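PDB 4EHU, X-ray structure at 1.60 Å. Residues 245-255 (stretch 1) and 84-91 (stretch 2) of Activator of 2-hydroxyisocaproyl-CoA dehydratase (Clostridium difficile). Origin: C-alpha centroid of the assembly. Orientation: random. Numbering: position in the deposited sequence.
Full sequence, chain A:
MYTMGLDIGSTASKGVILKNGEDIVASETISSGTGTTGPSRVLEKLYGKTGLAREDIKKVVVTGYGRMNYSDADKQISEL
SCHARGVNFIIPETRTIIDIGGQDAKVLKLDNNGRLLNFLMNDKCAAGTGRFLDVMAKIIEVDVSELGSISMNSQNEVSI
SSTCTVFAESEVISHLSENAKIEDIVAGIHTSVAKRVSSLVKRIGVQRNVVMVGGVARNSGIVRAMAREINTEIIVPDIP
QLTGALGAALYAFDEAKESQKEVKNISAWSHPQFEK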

# COMPACT_ATOMS: atom_id res chain seq x y z
N ALA A 245 -26.50 -4.77 -1.45
CA ALA A 245 -27.77 -4.04 -1.45
C ALA A 245 -28.96 -4.99 -1.53
O ALA A 245 -30.00 -4.75 -0.91
CB ALA A 245 -27.81 -3.04 -2.60
N LEU A 246 -28.81 -6.07 -2.30
CA LEU A 246 -29.86 -7.08 -2.37
C LEU A 246 -30.05 -7.74 -1.01
O LEU A 246 -31.19 -7.92 -0.57
CB LEU A 246 -29.49 -8.13 -3.42
CG LEU A 246 -30.46 -9.29 -3.52
CD1 LEU A 246 -31.86 -8.79 -3.87
CD2 LEU A 246 -29.95 -10.25 -4.61
N GLY A 247 -28.95 -8.07 -0.33
CA GLY A 247 -29.05 -8.69 0.98
C GLY A 247 -29.74 -7.75 1.95
O GLY A 247 -30.61 -8.16 2.72
N ALA A 248 -29.37 -6.48 1.91
CA ALA A 248 -30.04 -5.47 2.74
C ALA A 248 -31.55 -5.42 2.44
O ALA A 248 -32.38 -5.35 3.35
CB ALA A 248 -29.39 -4.09 2.53
N ALA A 249 -31.91 -5.47 1.16
CA ALA A 249 -33.33 -5.40 0.78
C ALA A 249 -34.09 -6.62 1.31
O ALA A 249 -35.25 -6.53 1.66
CB ALA A 249 -33.48 -5.28 -0.75
N LEU A 250 -33.41 -7.75 1.38
CA LEU A 250 -34.01 -8.98 1.87
C LEU A 250 -34.17 -8.93 3.39
O LEU A 250 -35.19 -9.39 3.92
CB LEU A 250 -33.16 -10.19 1.46
CG LEU A 250 -33.31 -10.58 0.00
CD1 LEU A 250 -32.10 -11.42 -0.45
CD2 LEU A 250 -34.61 -11.35 -0.20
N TYR A 251 -33.19 -8.39 4.09
CA TYR A 251 -33.35 -8.19 5.53
C TYR A 251 -34.46 -7.18 5.77
O TYR A 251 -35.15 -7.26 6.77
CB TYR A 251 -32.07 -7.71 6.21
CG TYR A 251 -31.11 -8.84 6.44
CD1 TYR A 251 -31.46 -9.93 7.22
CD2 TYR A 251 -29.84 -8.82 5.87
CE1 TYR A 251 -30.61 -10.97 7.42
CE2 TYR A 251 -28.97 -9.84 6.08
CZ TYR A 251 -29.35 -10.92 6.85
OH TYR A 251 -28.47 -11.96 7.05
N ALA A 252 -34.62 -6.23 4.86
CA ALA A 252 -35.68 -5.24 4.99
C ALA A 252 -37.04 -5.91 4.84
O ALA A 252 -37.99 -5.57 5.55
CB ALA A 252 -35.50 -4.14 3.95
N PHE A 253 -37.13 -6.84 3.90
CA PHE A 253 -38.31 -7.66 3.73
C PHE A 253 -38.59 -8.46 4.99
O PHE A 253 -39.74 -8.54 5.42
CB PHE A 253 -38.15 -8.58 2.51
CG PHE A 253 -39.26 -9.58 2.34
CD1 PHE A 253 -40.49 -9.20 1.82
CD2 PHE A 253 -39.06 -10.91 2.68
CE1 PHE A 253 -41.50 -10.12 1.65
CE2 PHE A 253 -40.08 -11.84 2.52
CZ PHE A 253 -41.30 -11.44 1.99
N ASP A 254 -37.55 -9.04 5.60
CA ASP A 254 -37.75 -9.79 6.85
C ASP A 254 -38.40 -8.89 7.88
O ASP A 254 -39.30 -9.32 8.59
CB ASP A 254 -36.44 -10.27 7.45
CG ASP A 254 -35.79 -11.39 6.66
OD1 ASP A 254 -36.44 -11.95 5.75
OD2 ASP A 254 -34.63 -11.70 6.97
N GLU A 255 -37.89 -7.67 8.00
CA GLU A 255 -38.42 -6.70 8.96
C GLU A 255 -39.88 -6.41 8.67
O GLU A 255 -40.70 -6.33 9.59
CB GLU A 255 -37.62 -5.40 8.89
CG GLU A 255 -36.23 -5.52 9.44
CD GLU A 255 -36.22 -5.81 10.92
OE1 GLU A 255 -37.00 -5.19 11.67
OE2 GLU A 255 -35.44 -6.68 11.33
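Stretch 2, residues 84-91: ARGVNFII

Stretch 2 is the last part of a helix, residues 84-90, and it lies almost square across the helix of stretch 1: the two N-to-C directions make an angle of 91°, and the axes approach to 7.0 Å. At this short distance the backbones meet at two glycines, with Gly247 CA 3.8 Å from Gly86 CA. Because perpendicular helices diverge quickly on leaving the crossing, longer side chains are needed to keep them in touch farther out.

Ala84 opens the stretch without touching stretch 1; its CB points sideways, and its carbonyl receives the backbone hydrogen bond from Asn88 N. Arg85 carries the largest share of the contact. Its CA-to-CB bond points toward stretch 1, and the side chain, with chi1 t, chi2 p and chi3 t, runs along the partner helix, packed among Gly247, Leu250, Tyr251 and Asp254. The aliphatic part is used first: Arg85 CG lies 4.0 Å from Gly247 O and 4.3 Å from the centroid of the Tyr251 ring, a CH-pi contact over the ring face. The guanidinium follows, with Arg85 CZ 4.9 Å from the centroid of the Tyr251 ring in a cation-pi arrangement. Leu250 CB covers one face of the guanidinium, 3.7 Å from Arg85 CZ. At its edge the group ends in a two-pronged salt bridge, Arg85 NH1 to Asp254 OD2 at 2.7 Å and Arg85 NH2 to Asp254 OD1 at 3.0 Å, both hydrogen bonds. One long residue thus joins apolar packing to a directional charge pair.

Gly86 comes next, its N 3.6 Å from Gly247 CA. A CB built ideally on Gly86 would fall 3.2 Å from Gly247 N, and one on Gly247 would fall 3.1 Å from Gly86 N, so both positions are tight for anything beyond hydrogen. Gly86 O also takes Leu246 CD2 at 3.8 Å.

Val87 points away from stretch 1 and Asn88 sideways, and neither makes contact. Phe89 returns toward stretch 1 one turn after Arg85, with chi1 t. Its CB meets Leu250 CD1 at 3.5 Å and its CD2 meets Leu246 CD2 at 3.9 Å, so two leucines one turn apart receive one aromatic residue. Ile90 starts sideways, but its end comes nearer, bringing CD1 to 3.8 Å from Leu246 CD2. Ile91 leaves helical phi/psi at -127/110 and stays out of reach.

The rule is compact: glycines at the crossing, leucines against the phenylalanine, and an arginine reaching out to an aspartate.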

# COMPACT_ATOMS: atom_id res chain seq x y z
N ALA A 84 -23.77 -12.20 2.23
CA ALA A 84 -24.13 -13.61 2.32
C ALA A 84 -25.61 -13.82 1.98
O ALA A 84 -25.94 -14.74 1.24
CB ALA A 84 -23.82 -14.16 3.69
N ARG A 85 -26.48 -12.95 2.50
CA ARG A 85 -27.91 -13.09 2.26
C ARG A 85 -28.22 -12.90 0.79
O ARG A 85 -29.01 -13.66 0.20
CB ARG A 85 -28.65 -12.05 3.12
CG ARG A 85 -30.19 -12.09 2.96
CD ARG A 85 -30.77 -13.39 3.48
NE ARG A 85 -32.22 -13.46 3.26
CZ ARG A 85 -33.12 -12.83 4.02
NH1 ARG A 85 -32.71 -12.10 5.05
NH2 ARG A 85 -34.42 -12.94 3.74
N GLY A 86 -27.61 -11.88 0.19
CA GLY A 86 -27.80 -11.59 -1.22
C GLY A 86 -27.32 -12.73 -2.11
O GLY A 86 -28.05 -13.19 -3.01
N VAL A 87 -26.12 -13.22 -1.85
CA VAL A 87 -25.57 -14.31 -2.64
C VAL A 87 -26.44 -15.57 -2.48
O VAL A 87 -26.75 -16.23 -3.45
CB VAL A 87 -24.12 -14.61 -2.24
CG1 VAL A 87 -23.65 -15.92 -2.87
CG2 VAL A 87 -23.23 -13.46 -2.66
N ASN A 88 -26.80 -15.91 -1.25
CA ASN A 88 -27.59 -17.14 -1.04
C ASN A 88 -28.96 -17.09 -1.74
O ASN A 88 -29.51 -18.13 -2.09
CB ASN A 88 -27.78 -17.42 0.44
CG ASN A 88 -26.52 -17.91 1.10
OD1 ASN A 88 -25.75 -18.68 0.51
ND2 ASN A 88 -26.30 -17.46 2.34
N PHE A 89 -29.50 -15.89 -1.91
CA PHE A 89 -30.77 -15.69 -2.61
C PHE A 89 -30.64 -16.03 -4.12
O PHE A 89 -31.62 -16.51 -4.74
CB PHE A 89 -31.23 -14.25 -2.39
CG PHE A 89 -32.52 -13.89 -3.08
CD1 PHE A 89 -33.75 -14.18 -2.50
CD2 PHE A 89 -32.50 -13.21 -4.29
CE1 PHE A 89 -34.94 -13.83 -3.14
CE2 PHE A 89 -33.68 -12.85 -4.92
CZ PHE A 89 -34.90 -13.16 -4.34
N ILE A 90 -29.46 -15.80 -4.68
CA ILE A 90 -29.22 -15.96 -6.12
C ILE A 90 -28.56 -17.27 -6.51
O ILE A 90 -28.87 -17.82 -7.57
CB ILE A 90 -28.24 -14.90 -6.66
CG1 ILE A 90 -28.76 -13.49 -6.47
CG2 ILE A 90 -27.96 -15.15 -8.17
CD1 ILE A 90 -27.71 -12.45 -6.79
N ILE A 91 -27.62 -17.74 -5.69
CA ILE A 91 -26.77 -18.88 -6.05
C ILE A 91 -26.84 -19.92 -4.95
O ILE A 91 -26.33 -19.69 -3.85
CB ILE A 91 -25.30 -18.43 -6.22
CG1 ILE A 91 -25.19 -17.44 -7.38
CG2 ILE A 91 -24.39 -19.64 -6.45
CD1 ILE A 91 -23.97 -16.59 -7.34